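Local structure of putative fimbrium subunit Fim1C (Bacteroides uniformis, 4K4K) at residues 102-107 with 139-144; 108-113 with 195-200. The protein is a putative component of the fimbrium tip, part of the surface filaments that mediate cell adhesion and biofilm formation. All blocks are in the same frame, centred on the assembly; numbering follows the deposited sequence.

Interaction 1 of 2, residues 102-107 with 139-144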
ATOM      1  N   TYR A 102       4.878   4.904 -11.842  1.00 15.30           N
ATOM      2  CA  TYR A 102       5.425   4.458 -10.565  1.00 15.00           C
ATOM      3  C   TYR A 102       5.803   2.987 -10.727  1.00 18.64           C
ATOM      4  O   TYR A 102       4.955   2.167 -11.116  1.00 18.40           O
ATOM      5  CB  TYR A 102       4.386   4.657  -9.462  1.00 15.85           C
ATOM      6  CG  TYR A 102       4.883   4.309  -8.081  1.00 17.66           C
ATOM      7  CD1 TYR A 102       4.967   2.983  -7.666  1.00 20.80           C
ATOM      8  CD2 TYR A 102       5.244   5.305  -7.173  1.00 19.24           C
ATOM      9  CE1 TYR A 102       5.400   2.650  -6.385  1.00 21.49           C
ATOM     10  CE2 TYR A 102       5.677   4.978  -5.876  1.00 21.51           C
ATOM     11  CZ  TYR A 102       5.742   3.645  -5.488  1.00 30.55           C
ATOM     12  OH  TYR A 102       6.117   3.258  -4.211  1.00 34.61           O
ATOM     13  N   THR A 103       7.078   2.656 -10.467  1.00 15.25           N
ATOM     14  CA  THR A 103       7.572   1.272 -10.591  1.00 16.55           C
ATOM     15  C   THR A 103       7.566   0.655  -9.197  1.00 22.28           C
ATOM     16  O   THR A 103       8.136   1.224  -8.270  1.00 20.73           O
ATOM     17  CB  THR A 103       8.952   1.224 -11.274  1.00 27.94           C
ATOM     18  OG1 THR A 103       9.836   2.106 -10.580  1.00 30.44           O
ATOM     19  CG2 THR A 103       8.894   1.643 -12.749  1.00 23.32           C
ATOM     20  N   VAL A 104       6.832  -0.453  -9.037  1.00 19.33           N
ATOM     21  CA  VAL A 104       6.675  -1.179  -7.782  1.00 19.16           C
ATOM     22  C   VAL A 104       7.723  -2.273  -7.686  1.00 20.17           C
ATOM     23  O   VAL A 104       7.856  -3.052  -8.629  1.00 19.69           O
ATOM     24  CB  VAL A 104       5.240  -1.828  -7.680  1.00 22.54           C
ATOM     25  CG1 VAL A 104       5.083  -2.677  -6.426  1.00 23.22           C
ATOM     26  CG2 VAL A 104       4.114  -0.790  -7.767  1.00 22.68           C
ATOM     27  N   ASP A 105       8.369  -2.409  -6.525  1.00 17.84           N
ATOM     28  CA  ASP A 105       9.269  -3.517  -6.214  1.00 18.22           C
ATOM     29  C   ASP A 105       8.969  -3.928  -4.765  1.00 21.88           C
ATOM     30  O   ASP A 105       9.129  -3.112  -3.867  1.00 23.37           O
ATOM     31  CB  ASP A 105      10.759  -3.160  -6.441  1.00 20.09           C
ATOM     32  CG  ASP A 105      11.742  -4.295  -6.169  1.00 31.49           C
ATOM     33  OD1 ASP A 105      11.294  -5.406  -5.764  1.00 28.12           O
ATOM     34  OD2 ASP A 105      12.958  -4.071  -6.324  1.00 44.40           O
ATOM     35  N   VAL A 106       8.388  -5.118  -4.563  1.00 16.86           N
ATOM     36  CA  VAL A 106       8.010  -5.570  -3.214  1.00 16.10           C
ATOM     37  C   VAL A 106       9.056  -6.594  -2.680  1.00 22.36           C
ATOM     38  O   VAL A 106       8.765  -7.252  -1.678  1.00 24.12           O
ATOM     39  CB  VAL A 106       6.547  -6.110  -3.114  1.00 18.81           C
ATOM     40  CG1 VAL A 106       5.507  -4.994  -3.364  1.00 17.76           C
ATOM     41  CG2 VAL A 106       6.318  -7.306  -4.046  1.00 18.85           C
ATOM     42  N   SER A 107      10.266  -6.706  -3.326  1.00 20.48           N
ATOM     43  CA  SER A 107      11.344  -7.611  -2.869  0.50 21.57           C
ATOM     44  C   SER A 107      11.838  -7.220  -1.488  1.00 26.64           C
ATOM     45  O   SER A 107      12.279  -8.085  -0.728  1.00 28.34           O
ATOM     46  CB  SER A 107      12.524  -7.598  -3.838  0.50 24.71           C
ATOM     47  OG  SER A 107      12.150  -7.988  -5.149  0.50 28.65           O
ATOM     48  N   HIS A 139      -5.341   1.626  -1.394  1.00 18.37           N
ATOM     49  CA  HIS A 139      -4.112   0.858  -1.598  1.00 16.47           C
ATOM     50  C   HIS A 139      -4.190   0.109  -2.926  1.00 18.56           C
ATOM     51  O   HIS A 139      -5.223  -0.507  -3.227  1.00 19.25           O
ATOM     52  CB  HIS A 139      -3.940  -0.151  -0.460  1.00 16.42           C
ATOM     53  CG  HIS A 139      -3.860   0.457   0.909  1.00 19.59           C
ATOM     54  ND1 HIS A 139      -2.648   0.822   1.468  1.00 21.11           N
ATOM     55  CD2 HIS A 139      -4.845   0.682   1.812  1.00 21.96           C
ATOM     56  CE1 HIS A 139      -2.931   1.267   2.688  1.00 20.81           C
ATOM     57  NE2 HIS A 139      -4.240   1.201   2.936  1.00 21.93           N
ATOM     58  N   LYS A 140      -3.108   0.145  -3.709  1.00 14.98           N
ATOM     59  CA  LYS A 140      -3.072  -0.533  -5.026  1.00 15.02           C
ATOM     60  C   LYS A 140      -2.534  -1.976  -4.923  1.00 20.36           C
ATOM     61  O   LYS A 140      -2.692  -2.762  -5.873  1.00 20.50           O
ATOM     62  CB  LYS A 140      -2.218   0.267  -6.019  1.00 14.95           C
ATOM     63  CG  LYS A 140      -2.794   1.670  -6.291  1.00 18.10           C
ATOM     64  CD  LYS A 140      -4.129   1.613  -7.050  1.00 18.86           C
ATOM     65  CE  LYS A 140      -4.779   2.987  -7.055  1.00 20.33           C
ATOM     66  NZ  LYS A 140      -6.045   2.977  -7.831  1.00 22.49           N
ATOM     67  N   LEU A 141      -1.937  -2.332  -3.749  1.00 16.13           N
ATOM     68  CA  LEU A 141      -1.359  -3.654  -3.538  1.00 15.78           C
ATOM     69  C   LEU A 141      -2.181  -4.434  -2.503  1.00 20.04           C
ATOM     70  O   LEU A 141      -3.352  -4.126  -2.300  1.00 18.87           O
ATOM     71  CB  LEU A 141       0.136  -3.572  -3.192  1.00 15.23           C
ATOM     72  CG  LEU A 141       0.969  -2.647  -4.163  1.00 17.81           C
ATOM     73  CD1 LEU A 141       2.434  -2.569  -3.700  1.00 17.15           C
ATOM     74  CD2 LEU A 141       0.868  -3.103  -5.619  1.00 17.63           C
ATOM     75  N   VAL A 142      -1.598  -5.483  -1.924  1.00 16.65           N
ATOM     76  CA  VAL A 142      -2.324  -6.400  -1.032  1.00 17.73           C
ATOM     77  C   VAL A 142      -1.576  -6.533   0.290  1.00 21.68           C
ATOM     78  O   VAL A 142      -0.364  -6.713   0.292  1.00 20.14           O
ATOM     79  CB  VAL A 142      -2.464  -7.770  -1.748  1.00 21.51           C
ATOM     80  CG1 VAL A 142      -3.057  -8.844  -0.816  1.00 22.21           C
ATOM     81  CG2 VAL A 142      -3.275  -7.647  -3.039  1.00 22.43           C
ATOM     82  N   LYS A 143      -2.309  -6.457   1.409  1.00 19.87           N
ATOM     83  CA  LYS A 143      -1.707  -6.578   2.723  1.00 19.38           C
ATOM     84  C   LYS A 143      -1.944  -7.975   3.289  1.00 22.27           C
ATOM     85  O   LYS A 143      -3.067  -8.485   3.239  1.00 22.16           O
ATOM     86  CB  LYS A 143      -2.289  -5.512   3.676  1.00 21.36           C
ATOM     87  CG  LYS A 143      -1.753  -5.540   5.128  1.00 20.84           C
ATOM     88  CD  LYS A 143      -0.345  -5.025   5.211  1.00 25.90           C
ATOM     89  CE  LYS A 143       0.161  -5.023   6.642  1.00 30.60           C
ATOM     90  NZ  LYS A 143       1.451  -4.297   6.754  1.00 31.51           N
ATOM     91  N   LEU A 144      -0.883  -8.578   3.838  1.00 19.85           N
ATOM     92  CA  LEU A 144      -0.987  -9.860   4.556  1.00 20.87           C
ATOM     93  C   LEU A 144      -0.758  -9.571   6.027  1.00 23.99           C
ATOM     94  O   LEU A 144       0.234  -8.925   6.371  1.00 21.89           O
ATOM     95  CB  LEU A 144       0.011 -10.913   4.042  1.00 20.53           C
ATOM     96  CG  LEU A 144       0.017 -11.190   2.524  1.00 23.61           C
ATOM     97  CD1 LEU A 144       1.039 -12.269   2.182  1.00 23.29           C
ATOM     98  CD2 LEU A 144      -1.385 -11.557   1.997  1.00 23.68           C
TER
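Val104 and Leu141 mark the closest approach of the two backbones, yet their CA atoms stay 9.4 Å apart, too far for strand pairing. Residues 102-105 end a strand that pairs antiparallel with strand 164-177, whereas Lys140 and Leu141 form an irregular link inside strand 132-150, just before it resumes at Val142. Side chains alone bridge the gap. One methyl of Leu141, CD1, does all the touching: it lies 3.8 Å from Val104 CG1 and 3.9 Å from Val106 CG1. Those two valine methyls are themselves 3.9 Å apart, so the three carbons form a nearly equilateral triangle. The approaches differ, however. Leu141 slides past Val104 in the opposite direction, but meets Val106 tip to tip. Val104 presents CG1 by setting it anti to the backbone N (chi1 176°), which leaves CG2 for the edge of the Tyr102 ring, 3.9 Å from CD1 of that ring and in its plane. On the far side of the strand Asp105 turns away and closes an Asx turn: its OD1 accepts from Ser107 N at 2.9 Å, from above the carboxylate plane. Leu117 touches Val104, and Ile206 of strand 202-207 touches Leu141, so the apolar cluster is buried on several sides. A leucine at the break in strand 132-150 is thus packed against valine methyls at the end of strand 101-105 and in the Asx turn after it, an apolar junction near the middle of a fimbrillin-like, all-β chain of the transthyretin clan.

Interaction 2 of 2, residues 108-113 with 195-200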
ATOM      1  N   VAL A 108      11.810  -5.903  -1.176  1.00 25.13           N
ATOM      2  CA  VAL A 108      12.266  -5.374   0.120  1.00 26.70           C
ATOM      3  C   VAL A 108      11.012  -4.932   0.865  1.00 28.79           C
ATOM      4  O   VAL A 108      10.348  -3.969   0.464  1.00 27.44           O
ATOM      5  CB  VAL A 108      13.339  -4.249   0.001  1.00 32.34           C
ATOM      6  CG1 VAL A 108      13.712  -3.713   1.390  1.00 32.77           C
ATOM      7  CG2 VAL A 108      14.588  -4.755  -0.725  1.00 33.25           C
ATOM      8  N   GLN A 109      10.674  -5.663   1.927  1.00 27.07           N
ATOM      9  CA  GLN A 109       9.437  -5.457   2.702  1.00 26.02           C
ATOM     10  C   GLN A 109       9.499  -4.383   3.781  1.00 33.52           C
ATOM     11  O   GLN A 109       8.457  -3.841   4.148  1.00 34.01           O
ATOM     12  CB  GLN A 109       9.033  -6.759   3.381  1.00 25.85           C
ATOM     13  CG  GLN A 109       8.546  -7.810   2.392  1.00 24.76           C
ATOM     14  CD  GLN A 109       7.170  -7.454   1.881  1.00 27.10           C
ATOM     15  OE1 GLN A 109       6.242  -7.267   2.662  1.00 23.08           O
ATOM     16  NE2 GLN A 109       7.025  -7.296   0.570  1.00 18.67           N
ATOM     17  N   THR A 110      10.685  -4.143   4.360  1.00 30.67           N
ATOM     18  CA  THR A 110      10.830  -3.202   5.466  1.00 30.25           C
ATOM     19  C   THR A 110      11.532  -1.904   5.010  1.00 32.39           C
ATOM     20  O   THR A 110      12.615  -1.982   4.429  1.00 32.81           O
ATOM     21  CB  THR A 110      11.586  -3.906   6.619  1.00 34.58           C
ATOM     22  OG1 THR A 110      10.864  -5.098   6.977  1.00 33.71           O
ATOM     23  CG2 THR A 110      11.723  -3.031   7.853  1.00 37.72           C
ATOM     24  N   PRO A 111      10.982  -0.705   5.326  1.00 28.16           N
ATOM     25  CA  PRO A 111       9.691  -0.449   5.999  1.00 27.53           C
ATOM     26  C   PRO A 111       8.504  -0.633   5.046  1.00 28.42           C
ATOM     27  O   PRO A 111       8.606  -0.298   3.861  1.00 27.26           O
ATOM     28  CB  PRO A 111       9.815   1.010   6.449  1.00 29.94           C
ATOM     29  CG  PRO A 111      10.772   1.648   5.500  1.00 33.97           C
ATOM     30  CD  PRO A 111      11.653   0.559   4.938  1.00 29.57           C
ATOM     31  N   GLN A 112       7.401  -1.177   5.559  1.00 25.11           N
ATOM     32  CA  GLN A 112       6.177  -1.413   4.791  1.00 23.88           C
ATOM     33  C   GLN A 112       5.644  -0.140   4.128  1.00 27.26           C
ATOM     34  O   GLN A 112       5.185  -0.210   2.983  1.00 27.04           O
ATOM     35  CB  GLN A 112       5.078  -1.996   5.689  1.00 25.15           C
ATOM     36  CG  GLN A 112       5.384  -3.391   6.255  1.00 24.95           C
ATOM     37  CD  GLN A 112       4.923  -4.483   5.318  1.00 31.54           C
ATOM     38  OE1 GLN A 112       3.774  -4.928   5.360  1.00 26.16           O
ATOM     39  NE2 GLN A 112       5.788  -4.893   4.407  1.00 25.02           N
ATOM     40  N   LYS A 113       5.700   1.020   4.829  1.00 23.57           N
ATOM     41  CA  LYS A 113       5.164   2.289   4.295  1.00 23.64           C
ATOM     42  C   LYS A 113       5.853   2.727   2.987  1.00 26.87           C
ATOM     43  O   LYS A 113       5.222   3.411   2.190  1.00 26.41           O
ATOM     44  CB  LYS A 113       5.235   3.422   5.344  1.00 26.47           C
ATOM     45  CG  LYS A 113       6.635   3.954   5.662  1.00 40.10           C
ATOM     46  CD  LYS A 113       6.573   5.221   6.509  1.00 50.47           C
ATOM     47  CE  LYS A 113       7.919   5.877   6.689  1.00 60.57           C
ATOM     48  NZ  LYS A 113       8.340   6.633   5.477  1.00 72.15           N
ATOM     49  N   VAL A 195      10.287 -12.864   2.351  1.00 24.83           N
ATOM     50  CA  VAL A 195      10.348 -13.025   3.794  1.00 25.15           C
ATOM     51  C   VAL A 195       9.475 -11.922   4.383  1.00 30.02           C
ATOM     52  O   VAL A 195       9.702 -10.744   4.101  1.00 29.04           O
ATOM     53  CB  VAL A 195      11.806 -12.992   4.313  1.00 30.36           C
ATOM     54  CG1 VAL A 195      11.845 -12.868   5.841  1.00 31.05           C
ATOM     55  CG2 VAL A 195      12.576 -14.236   3.845  1.00 31.24           C
ATOM     56  N   LEU A 196       8.457 -12.308   5.160  1.00 27.12           N
ATOM     57  CA  LEU A 196       7.547 -11.354   5.798  0.50 28.07           C
ATOM     58  C   LEU A 196       8.213 -10.782   7.050  1.00 35.13           C
ATOM     59  O   LEU A 196       9.067 -11.449   7.633  1.00 39.30           O
ATOM     60  CB  LEU A 196       6.209 -12.036   6.144  0.50 28.08           C
ATOM     61  CG  LEU A 196       5.207 -12.134   4.994  0.50 33.28           C
ATOM     62  CD1 LEU A 196       5.382 -13.412   4.207  0.50 34.33           C
ATOM     63  CD2 LEU A 196       3.793 -12.072   5.513  0.50 36.42           C
ATOM     64  N   HIS A 197       7.850  -9.558   7.456  1.00 33.59           N
ATOM     65  CA  HIS A 197       8.375  -8.872   8.637  0.50 34.31           C
ATOM     66  C   HIS A 197       7.664  -9.437   9.896  1.00 36.69           C
ATOM     67  O   HIS A 197       6.443  -9.341   9.955  1.00 33.59           O
ATOM     68  CB  HIS A 197       8.139  -7.348   8.422  0.50 35.20           C
ATOM     69  CG  HIS A 197       8.190  -6.460   9.631  0.50 39.46           C
ATOM     70  ND1 HIS A 197       7.116  -5.650   9.971  0.50 41.37           N
ATOM     71  CD2 HIS A 197       9.213  -6.202  10.479  0.50 42.19           C
ATOM     72  CE1 HIS A 197       7.497  -4.979  11.046  0.50 41.53           C
ATOM     73  NE2 HIS A 197       8.751  -5.270  11.386  0.50 42.32           N
ATOM     74  N   THR A 198       8.407  -9.968  10.876  1.00 33.58           N
ATOM     75  CA  THR A 198       7.833 -10.484  12.119  1.00 34.35           C
ATOM     76  C   THR A 198       8.147  -9.606  13.318  1.00 40.31           C
ATOM     77  O   THR A 198       9.256  -9.079  13.436  1.00 41.07           O
ATOM     78  CB  THR A 198       8.301 -11.911  12.442  1.00 48.53           C
ATOM     79  OG1 THR A 198       9.728 -11.950  12.448  1.00 58.52           O
ATOM     80  CG2 THR A 198       7.736 -12.952  11.511  1.00 43.72           C
ATOM     81  N   ASP A 199       7.181  -9.516  14.240  1.00 36.63           N
ATOM     82  CA  ASP A 199       7.271  -8.787  15.494  1.00 36.89           C
ATOM     83  C   ASP A 199       6.557  -9.642  16.502  1.00 38.17           C
ATOM     84  O   ASP A 199       5.329  -9.573  16.630  1.00 37.33           O
ATOM     85  CB  ASP A 199       6.661  -7.377  15.358  1.00 38.87           C
ATOM     86  CG  ASP A 199       6.817  -6.464  16.571  1.00 55.02           C
ATOM     87  OD1 ASP A 199       7.461  -6.882  17.562  1.00 55.51           O
ATOM     88  OD2 ASP A 199       6.317  -5.319  16.516  1.00 64.18           O
ATOM     89  N   GLY A 200       7.324 -10.514  17.140  1.00 35.74           N
ATOM     90  CA  GLY A 200       6.800 -11.497  18.074  1.00 36.70           C
ATOM     91  C   GLY A 200       6.028 -12.535  17.287  1.00 40.63           C
ATOM     92  O   GLY A 200       6.516 -13.032  16.267  1.00 40.77           O
TER
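Gln109 meets strand 192-199 with its aliphatic part: CG rests 3.6 Å from Val195 O, a van der Waals approach rather than a polar bond. The chain of Gln109 is bent, with CG anti to the carbonyl carbon (chi1 -70°) and a second turn at chi2 (-74°) that folds the amide back toward its own loop. There NE2 donates to Val106 O and to Ile206 O of strand 202-207, while the other end of the amide receives Gln112. NE2 of Gln112 spans two acceptors of the same residue, Gln109 O at 2.9 Å in an almost straight bond (173°) and Gln109 OE1 at 3.0 Å in a more bent one. Both acceptors lie close to the amide plane of Gln112, but NE2 is only tilted from the carbonyl plane of Gln109 O, whereas it sits above that of OE1. A loop that also contains a cis peptide before Pro111 is thus tied together by its glutamines. Thr110 and His197 cross at about a right angle, with Thr110 OG1 3.8 Å from His197 CB and oblique to the imidazole. Because His197 also has a second conformer, the fit of its ring against Thr110 is less certain; its ND1 is hydrogen-bonded to Glu204 OE2. A leucine in place of Gln109 would probably leave Val106 O and Ile206 O without their shared donor and Gln112 NE2 with the backbone acceptor alone. Chemically, the two segments meet through van der Waals contacts, while the hydrogen bonds run within the loop, back to Val106, and to strands 202-207 and 132-150, which implies that the loop's shape is set largely by those bonds.

Overall arrangement
Interactions 1 and 2 lie with their centres about 13 Å apart, and their segments alternate along the chain: residues 102-107 run directly into 108-113, then come 139-144 and, much later, 195-200. A single strand-to-loop passage therefore serves both contacts, packing first on the break in strand 132-150 and then beside strand 192-199. Strand 202-207 pairs antiparallel with both of those strands and lies between them. The contacts also meet directly, through a probable hydrogen bond of 2.8 Å from Lys143 NZ to Gln112 OE1. Glu204 joins them again, binding Lys143 and His197 through different carboxylate oxygens. Apolar burial thus gives way to a polar network toward the periphery of this fimbrillin-like fold.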